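De Novo Protein OR329 (Artificial gene, PDB 4HXT) is a computationally designed armadillo-type repeat protein with no known natural function, probably made as a regular helical scaffold for designed self-assembly. Local coordinates at residues S16-A30 / D57-I71. Sequence-based numbering, arbitrary orientation.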
ATOM      1  N   SER A  16     -14.538  20.071 -33.131  1.00 30.46           N
ATOM      2  CA  SER A  16     -14.674  20.010 -31.676  1.00 34.76           C
ATOM      3  C   SER A  16     -16.018  19.427 -31.250  1.00 31.27           C
ATOM      4  O   SER A  16     -16.094  18.691 -30.267  1.00 33.32           O
ATOM      5  CB  SER A  16     -14.513  21.403 -31.055  1.00 33.43           C
ATOM      6  OG  SER A  16     -13.149  21.757 -30.940  1.00 32.82           O
ATOM      7  N   GLU A  17     -17.073  19.759 -31.988  1.00 35.89           N
ATOM      8  CA  GLU A  17     -18.405  19.252 -31.675  1.00 37.52           C
ATOM      9  C   GLU A  17     -18.418  17.728 -31.705  1.00 29.42           C
ATOM     10  O   GLU A  17     -18.984  17.088 -30.824  1.00 29.38           O
ATOM     11  CB  GLU A  17     -19.439  19.784 -32.674  1.00 36.02           C
ATOM     12  CG  GLU A  17     -19.584  21.292 -32.670  1.00 43.07           C
ATOM     13  CD  GLU A  17     -19.881  21.846 -31.288  1.00 44.46           C
ATOM     14  OE1 GLU A  17     -20.960  21.542 -30.735  1.00 40.54           O
ATOM     15  OE2 GLU A  17     -19.027  22.585 -30.754  1.00 44.55           O
ATOM     16  N   THR A  18     -17.795  17.157 -32.731  1.00 25.89           N
ATOM     17  CA  THR A  18     -17.736  15.709 -32.869  1.00 28.74           C
ATOM     18  C   THR A  18     -16.886  15.120 -31.743  1.00 28.27           C
ATOM     19  O   THR A  18     -17.265  14.131 -31.121  1.00 30.66           O
ATOM     20  CB  THR A  18     -17.119  15.312 -34.223  1.00 33.30           C
ATOM     21  OG1 THR A  18     -17.862  15.933 -35.279  1.00 36.90           O
ATOM     22  CG2 THR A  18     -17.147  13.801 -34.405  1.00 26.54           C
ATOM     23  N   GLN A  19     -15.740  15.742 -31.485  1.00 29.71           N
ATOM     24  CA  GLN A  19     -14.830  15.281 -30.443  1.00 30.86           C
ATOM     25  C   GLN A  19     -15.478  15.268 -29.062  1.00 25.29           C
ATOM     26  O   GLN A  19     -15.439  14.262 -28.354  1.00 25.82           O
ATOM     27  CB  GLN A  19     -13.598  16.174 -30.377  1.00 28.34           C
ATOM     28  CG  GLN A  19     -12.632  16.028 -31.527  1.00 24.63           C
ATOM     29  CD  GLN A  19     -11.359  16.795 -31.263  1.00 32.32           C
ATOM     30  OE1 GLN A  19     -11.388  18.006 -31.059  1.00 38.53           O
ATOM     31  NE2 GLN A  19     -10.232  16.092 -31.245  1.00 31.91           N
ATOM     32  N   LYS A  20     -16.055  16.408 -28.681  1.00 21.76           N
ATOM     33  CA  LYS A  20     -16.720  16.573 -27.389  1.00 26.84           C
ATOM     34  C   LYS A  20     -17.802  15.532 -27.179  1.00 30.33           C
ATOM     35  O   LYS A  20     -17.932  14.949 -26.097  1.00 32.38           O
ATOM     36  CB  LYS A  20     -17.362  17.949 -27.281  1.00 31.08           C
ATOM     37  CG  LYS A  20     -16.376  19.095 -27.240  1.00 44.33           C
ATOM     38  CD  LYS A  20     -17.077  20.442 -27.092  1.00 46.11           C
ATOM     39  CE  LYS A  20     -17.650  20.938 -28.413  1.00 50.71           C
ATOM     40  NZ  LYS A  20     -18.194  22.321 -28.281  1.00 47.69           N
ATOM     41  N   GLU A  21     -18.597  15.320 -28.222  1.00 32.22           N
ATOM     42  CA  GLU A  21     -19.702  14.381 -28.252  1.00 33.91           C
ATOM     43  C   GLU A  21     -19.224  12.936 -28.125  1.00 30.73           C
ATOM     44  O   GLU A  21     -19.848  12.128 -27.439  1.00 31.95           O
ATOM     45  CB  GLU A  21     -20.463  14.548 -29.587  1.00 47.73           C
ATOM     46  CG  GLU A  21     -21.768  13.721 -29.692  1.00 65.30           C
ATOM     47  CD  GLU A  21     -22.745  14.045 -28.580  1.00 81.96           C
ATOM     48  OE1 GLU A  21     -22.555  15.083 -27.901  1.00 84.83           O
ATOM     49  OE2 GLU A  21     -23.701  13.263 -28.396  1.00 88.43           O
ATOM     50  N   ALA A  22     -18.141  12.590 -28.819  1.00 32.18           N
ATOM     51  CA  ALA A  22     -17.588  11.240 -28.730  1.00 30.77           C
ATOM     52  C   ALA A  22     -17.058  10.995 -27.315  1.00 26.00           C
ATOM     53  O   ALA A  22     -17.304   9.941 -26.723  1.00 33.81           O
ATOM     54  CB  ALA A  22     -16.460  11.051 -29.757  1.00 26.07           C
ATOM     55  N   ALA A  23     -16.331  11.972 -26.781  1.00 25.74           N
ATOM     56  CA  ALA A  23     -15.775  11.867 -25.440  1.00 26.49           C
ATOM     57  C   ALA A  23     -16.913  11.787 -24.430  1.00 31.43           C
ATOM     58  O   ALA A  23     -16.847  11.022 -23.470  1.00 25.47           O
ATOM     59  CB  ALA A  23     -14.898  13.076 -25.142  1.00 28.11           C
ATOM     60  N   ARG A  24     -17.957  12.576 -24.656  1.00 29.43           N
ATOM     61  CA  ARG A  24     -19.100  12.590 -23.753  1.00 35.67           C
ATOM     62  C   ARG A  24     -19.787  11.227 -23.769  1.00 32.60           C
ATOM     63  O   ARG A  24     -20.135  10.688 -22.717  1.00 37.20           O
ATOM     64  CB  ARG A  24     -20.069  13.704 -24.161  1.00 45.73           C
ATOM     65  CG  ARG A  24     -21.032  14.120 -23.069  1.00 57.39           C
ATOM     66  CD  ARG A  24     -21.413  15.591 -23.183  1.00 72.68           C
ATOM     67  NE  ARG A  24     -22.018  15.940 -24.467  1.00 85.79           N
ATOM     68  CZ  ARG A  24     -21.407  16.634 -25.424  1.00 90.97           C
ATOM     69  NH1 ARG A  24     -20.161  17.057 -25.251  1.00 93.26           N
ATOM     70  NH2 ARG A  24     -22.049  16.927 -26.547  1.00 89.67           N
ATOM     71  N   ASP A  25     -19.966  10.656 -24.957  1.00 29.19           N
ATOM     72  CA  ASP A  25     -20.599   9.347 -25.056  1.00 28.85           C
ATOM     73  C   ASP A  25     -19.720   8.287 -24.398  1.00 28.87           C
ATOM     74  O   ASP A  25     -20.223   7.358 -23.772  1.00 31.20           O
ATOM     75  CB  ASP A  25     -20.869   8.969 -26.517  1.00 34.53           C
ATOM     76  CG  ASP A  25     -21.920   9.852 -27.161  1.00 44.02           C
ATOM     77  OD1 ASP A  25     -22.895  10.212 -26.474  1.00 44.39           O
ATOM     78  OD2 ASP A  25     -21.779  10.175 -28.358  1.00 45.47           O
ATOM     79  N   LEU A  26     -18.405   8.427 -24.533  1.00 30.33           N
ATOM     80  CA  LEU A  26     -17.493   7.469 -23.918  1.00 26.65           C
ATOM     81  C   LEU A  26     -17.548   7.614 -22.398  1.00 25.83           C
ATOM     82  O   LEU A  26     -17.463   6.628 -21.668  1.00 24.79           O
ATOM     83  CB  LEU A  26     -16.065   7.685 -24.431  1.00 22.12           C
ATOM     84  CG  LEU A  26     -15.796   7.119 -25.831  1.00 26.49           C
ATOM     85  CD1 LEU A  26     -14.461   7.616 -26.359  1.00 26.46           C
ATOM     86  CD2 LEU A  26     -15.811   5.597 -25.767  1.00 23.26           C
ATOM     87  N   ALA A  27     -17.700   8.847 -21.923  1.00 31.23           N
ATOM     88  CA  ALA A  27     -17.783   9.098 -20.488  1.00 29.80           C
ATOM     89  C   ALA A  27     -19.026   8.393 -19.935  1.00 31.74           C
ATOM     90  O   ALA A  27     -18.972   7.742 -18.887  1.00 33.09           O
ATOM     91  CB  ALA A  27     -17.859  10.599 -20.221  1.00 30.52           C
ATOM     92  N   GLU A  28     -20.141   8.521 -20.651  1.00 31.88           N
ATOM     93  CA  GLU A  28     -21.388   7.879 -20.244  1.00 40.23           C
ATOM     94  C   GLU A  28     -21.220   6.365 -20.232  1.00 37.83           C
ATOM     95  O   GLU A  28     -21.644   5.696 -19.293  1.00 36.77           O
ATOM     96  CB  GLU A  28     -22.525   8.279 -21.189  1.00 55.06           C
ATOM     97  CG  GLU A  28     -23.297   9.507 -20.729  1.00 69.69           C
ATOM     98  CD  GLU A  28     -23.840  10.338 -21.879  1.00 79.46           C
ATOM     99  OE1 GLU A  28     -24.494   9.770 -22.779  1.00 82.38           O
ATOM    100  OE2 GLU A  28     -23.614  11.568 -21.876  1.00 81.03           O
ATOM    101  N   ILE A  29     -20.594   5.829 -21.274  1.00 35.22           N
ATOM    102  CA  ILE A  29     -20.364   4.394 -21.357  1.00 29.12           C
ATOM    103  C   ILE A  29     -19.474   3.937 -20.203  1.00 37.55           C
ATOM    104  O   ILE A  29     -19.665   2.852 -19.647  1.00 40.72           O
ATOM    105  CB  ILE A  29     -19.684   4.007 -22.691  1.00 35.96           C
ATOM    106  CG1 ILE A  29     -20.643   4.267 -23.859  1.00 37.09           C
ATOM    107  CG2 ILE A  29     -19.270   2.541 -22.658  1.00 36.67           C
ATOM    108  CD1 ILE A  29     -20.086   3.883 -25.217  1.00 37.22           C
ATOM    109  N   ALA A  30     -18.509   4.778 -19.840  1.00 31.53           N
ATOM    110  CA  ALA A  30     -17.587   4.462 -18.755  1.00 31.43           C
ATOM    111  C   ALA A  30     -18.275   4.466 -17.394  1.00 36.45           C
ATOM    112  O   ALA A  30     -17.829   3.785 -16.474  1.00 39.63           O
ATOM    113  CB  ALA A  30     -16.421   5.447 -18.754  1.00 28.90           C
ATOM    114  N   ASP A  57      -8.908  23.396 -27.012  1.00 24.86           N
ATOM    115  CA  ASP A  57     -10.299  23.691 -26.702  1.00 29.50           C
ATOM    116  C   ASP A  57     -10.683  23.145 -25.325  1.00 30.39           C
ATOM    117  O   ASP A  57     -10.844  21.940 -25.152  1.00 25.89           O
ATOM    118  CB  ASP A  57     -11.206  23.089 -27.776  1.00 28.79           C
ATOM    119  CG  ASP A  57     -12.662  23.431 -27.564  1.00 28.74           C
ATOM    120  OD1 ASP A  57     -12.970  24.127 -26.575  1.00 28.59           O
ATOM    121  OD2 ASP A  57     -13.498  23.005 -28.387  1.00 33.11           O
ATOM    122  N   SER A  58     -10.842  24.036 -24.352  1.00 30.37           N
ATOM    123  CA  SER A  58     -11.193  23.628 -22.994  1.00 29.90           C
ATOM    124  C   SER A  58     -12.405  22.706 -22.947  1.00 30.09           C
ATOM    125  O   SER A  58     -12.508  21.851 -22.069  1.00 28.70           O
ATOM    126  CB  SER A  58     -11.453  24.854 -22.118  1.00 31.48           C
ATOM    127  OG  SER A  58     -10.266  25.595 -21.930  1.00 40.13           O
ATOM    128  N   GLU A  59     -13.330  22.882 -23.884  1.00 26.21           N
ATOM    129  CA  GLU A  59     -14.516  22.036 -23.914  1.00 29.21           C
ATOM    130  C   GLU A  59     -14.121  20.588 -24.182  1.00 29.07           C
ATOM    131  O   GLU A  59     -14.694  19.662 -23.603  1.00 27.00           O
ATOM    132  CB  GLU A  59     -15.492  22.520 -24.986  1.00 29.42           C
ATOM    133  CG  GLU A  59     -16.076  23.882 -24.701  1.00 37.36           C
ATOM    134  CD  GLU A  59     -16.709  23.964 -23.325  1.00 41.36           C
ATOM    135  OE1 GLU A  59     -17.641  23.175 -23.054  1.00 36.75           O
ATOM    136  OE2 GLU A  59     -16.272  24.817 -22.516  1.00 35.91           O
ATOM    137  N   VAL A  60     -13.147  20.399 -25.066  1.00 21.50           N
ATOM    138  CA  VAL A  60     -12.673  19.061 -25.397  1.00 25.78           C
ATOM    139  C   VAL A  60     -11.895  18.493 -24.212  1.00 23.26           C
ATOM    140  O   VAL A  60     -12.059  17.332 -23.855  1.00 27.51           O
ATOM    141  CB  VAL A  60     -11.764  19.082 -26.639  1.00 22.47           C
ATOM    142  CG1 VAL A  60     -11.173  17.694 -26.875  1.00 24.36           C
ATOM    143  CG2 VAL A  60     -12.566  19.529 -27.857  1.00 28.08           C
ATOM    144  N   GLN A  61     -11.050  19.322 -23.608  1.00 24.73           N
ATOM    145  CA  GLN A  61     -10.265  18.901 -22.453  1.00 26.51           C
ATOM    146  C   GLN A  61     -11.171  18.417 -21.332  1.00 24.71           C
ATOM    147  O   GLN A  61     -10.959  17.349 -20.765  1.00 25.79           O
ATOM    148  CB  GLN A  61      -9.435  20.059 -21.916  1.00 24.48           C
ATOM    149  CG  GLN A  61      -8.332  20.546 -22.826  1.00 27.53           C
ATOM    150  CD  GLN A  61      -7.525  21.640 -22.167  1.00 38.95           C
ATOM    151  OE1 GLN A  61      -8.071  22.668 -21.768  1.00 41.68           O
ATOM    152  NE2 GLN A  61      -6.222  21.425 -22.036  1.00 33.35           N
ATOM    153  N   LYS A  62     -12.176  19.226 -21.010  1.00 22.35           N
ATOM    154  CA  LYS A  62     -13.110  18.896 -19.943  1.00 28.79           C
ATOM    155  C   LYS A  62     -13.822  17.565 -20.175  1.00 27.33           C
ATOM    156  O   LYS A  62     -13.936  16.757 -19.252  1.00 26.21           O
ATOM    157  CB  LYS A  62     -14.124  20.041 -19.772  1.00 29.13           C
ATOM    158  CG  LYS A  62     -15.580  19.655 -19.933  1.00 40.25           C
ATOM    159  CD  LYS A  62     -16.472  20.890 -19.882  1.00 53.72           C
ATOM    160  CE  LYS A  62     -17.922  20.541 -20.171  1.00 62.34           C
ATOM    161  NZ  LYS A  62     -18.806  21.739 -20.121  1.00 68.89           N
ATOM    162  N   GLU A  63     -14.287  17.330 -21.401  1.00 24.68           N
ATOM    163  CA  GLU A  63     -14.994  16.089 -21.717  1.00 24.97           C
ATOM    164  C   GLU A  63     -14.062  14.889 -21.736  1.00 24.64           C
ATOM    165  O   GLU A  63     -14.453  13.793 -21.346  1.00 23.92           O
ATOM    166  CB  GLU A  63     -15.718  16.198 -23.066  1.00 27.98           C
ATOM    167  CG  GLU A  63     -16.916  17.134 -23.065  1.00 40.55           C
ATOM    168  CD  GLU A  63     -17.889  16.833 -21.936  1.00 51.01           C
ATOM    169  OE1 GLU A  63     -18.193  15.644 -21.707  1.00 48.71           O
ATOM    170  OE2 GLU A  63     -18.356  17.787 -21.281  1.00 60.66           O
ATOM    171  N   ALA A  64     -12.831  15.088 -22.199  1.00 23.79           N
ATOM    172  CA  ALA A  64     -11.870  13.994 -22.226  1.00 21.86           C
ATOM    173  C   ALA A  64     -11.490  13.644 -20.783  1.00 21.13           C
ATOM    174  O   ALA A  64     -11.404  12.471 -20.427  1.00 21.53           O
ATOM    175  CB  ALA A  64     -10.630  14.390 -23.024  1.00 21.28           C
ATOM    176  N   ALA A  65     -11.272  14.665 -19.957  1.00 20.69           N
ATOM    177  CA  ALA A  65     -10.915  14.444 -18.557  1.00 23.30           C
ATOM    178  C   ALA A  65     -12.057  13.723 -17.835  1.00 26.79           C
ATOM    179  O   ALA A  65     -11.832  12.829 -17.011  1.00 26.44           O
ATOM    180  CB  ALA A  65     -10.615  15.774 -17.873  1.00 20.10           C
ATOM    181  N   ARG A  66     -13.285  14.113 -18.155  1.00 25.75           N
ATOM    182  CA  ARG A  66     -14.464  13.508 -17.552  1.00 28.84           C
ATOM    183  C   ARG A  66     -14.553  12.021 -17.909  1.00 28.70           C
ATOM    184  O   ARG A  66     -14.904  11.190 -17.073  1.00 26.58           O
ATOM    185  CB  ARG A  66     -15.717  14.255 -18.027  1.00 31.39           C
ATOM    186  CG  ARG A  66     -17.039  13.701 -17.529  1.00 37.57           C
ATOM    187  CD  ARG A  66     -18.145  14.733 -17.740  1.00 49.79           C
ATOM    188  NE  ARG A  66     -19.480  14.191 -17.508  1.00 58.88           N
ATOM    189  CZ  ARG A  66     -20.128  13.413 -18.369  1.00 71.37           C
ATOM    190  NH1 ARG A  66     -19.564  13.086 -19.524  1.00 73.23           N
ATOM    191  NH2 ARG A  66     -21.339  12.959 -18.075  1.00 76.47           N
ATOM    192  N   ALA A  67     -14.231  11.690 -19.155  1.00 21.85           N
ATOM    193  CA  ALA A  67     -14.269  10.304 -19.599  1.00 22.30           C
ATOM    194  C   ALA A  67     -13.195   9.492 -18.880  1.00 23.90           C
ATOM    195  O   ALA A  67     -13.436   8.361 -18.474  1.00 22.16           O
ATOM    196  CB  ALA A  67     -14.056  10.232 -21.102  1.00 21.45           C
ATOM    197  N   LEU A  68     -12.009  10.078 -18.723  1.00 22.69           N
ATOM    198  CA  LEU A  68     -10.906   9.398 -18.054  1.00 23.37           C
ATOM    199  C   LEU A  68     -11.182   9.215 -16.565  1.00 17.28           C
ATOM    200  O   LEU A  68     -10.804   8.201 -15.975  1.00 20.13           O
ATOM    201  CB  LEU A  68      -9.602  10.177 -18.271  1.00 21.29           C
ATOM    202  CG  LEU A  68      -9.005  10.040 -19.677  1.00 25.28           C
ATOM    203  CD1 LEU A  68      -7.895  11.068 -19.894  1.00 22.64           C
ATOM    204  CD2 LEU A  68      -8.468   8.616 -19.857  1.00 19.63           C
ATOM    205  N   ALA A  69     -11.846  10.197 -15.960  1.00 22.14           N
ATOM    206  CA  ALA A  69     -12.184  10.123 -14.545  1.00 20.30           C
ATOM    207  C   ALA A  69     -13.162   8.973 -14.324  1.00 24.69           C
ATOM    208  O   ALA A  69     -13.079   8.263 -13.322  1.00 24.55           O
ATOM    209  CB  ALA A  69     -12.804  11.437 -14.078  1.00 20.64           C
ATOM    210  N   ASN A  70     -14.090   8.796 -15.263  1.00 19.29           N
ATOM    211  CA  ASN A  70     -15.069   7.720 -15.161  1.00 28.30           C
ATOM    212  C   ASN A  70     -14.368   6.385 -15.363  1.00 28.74           C
ATOM    213  O   ASN A  70     -14.691   5.395 -14.708  1.00 27.46           O
ATOM    214  CB  ASN A  70     -16.174   7.903 -16.200  1.00 28.18           C
ATOM    215  CG  ASN A  70     -17.148   8.995 -15.817  1.00 28.05           C
ATOM    216  OD1 ASN A  70     -16.913   9.744 -14.868  1.00 28.13           O
ATOM    217  ND2 ASN A  70     -18.246   9.098 -16.555  1.00 27.80           N
ATOM    218  N   ILE A  71     -13.407   6.369 -16.280  1.00 25.36           N
ATOM    219  CA  ILE A  71     -12.630   5.170 -16.564  1.00 23.91           C
ATOM    220  C   ILE A  71     -11.802   4.804 -15.332  1.00 24.37           C
ATOM    221  O   ILE A  71     -11.728   3.636 -14.940  1.00 25.64           O
ATOM    222  CB  ILE A  71     -11.676   5.413 -17.770  1.00 20.25           C
ATOM    223  CG1 ILE A  71     -12.491   5.482 -19.067  1.00 28.47           C
ATOM    224  CG2 ILE A  71     -10.613   4.327 -17.841  1.00 18.56           C
ATOM    225  CD1 ILE A  71     -11.685   5.905 -20.288  1.00 27.09           C
TER
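Ser-16 and Asp-57 meet where two equivalent helices of an armadillo-type solenoid, 16-30 and 58-71, start side by side; the axes run nearly parallel at 17° and approach to 8.1 Å. Two hydrogen bonds tie the pair, one toward each end. At the start, Ser-16 OG donates to the anti lone pair of Asp-57 OD2 (2.9 Å). Asp-57 is also the N-cap of its own helix, its OD1 accepting from Glu-59 N, so one carboxylate serves both helices. With an alanine here, Ser-16 OG would probably lose this acceptor and helix 58-71 its side-chain cap.

Along the middle the helices meet through alanines. The methyl of Ala-23 rests on Glu-63 CB, and Ala-27 CB lies 3.9 Å from Ala-67 CB, where the backbones come closest; as the last step, at the C-terminal end, Ala-30 CB touches Ile-71 CG1. Leu-49 of helix 45-52 packs against Ala-67 and Ile-71 in turn. A separate, mixed contact has Val-60 CG2 reaching Lys-20 CG and Gln-19 OE1, while the Gln-19 amide nitrogen bonds to Leu-11 O.

Along one border, long charged chains contribute their aliphatic parts. Lys-20, bent at chi3 (-79°), brings CD to 3.4 Å from Glu-59 CB while its NZ pairs with Glu-17. Arg-24, a less well defined side chain, lays CG and CD against Glu-63 OE1, but the charged groups stay beyond salt-bridge range.

At the far end, Arg-108 holds Asn-70 OD1, and Asn-70 ND2 donates to Ala-27 O (2.8 Å, 163°) from above the carbonyl plane.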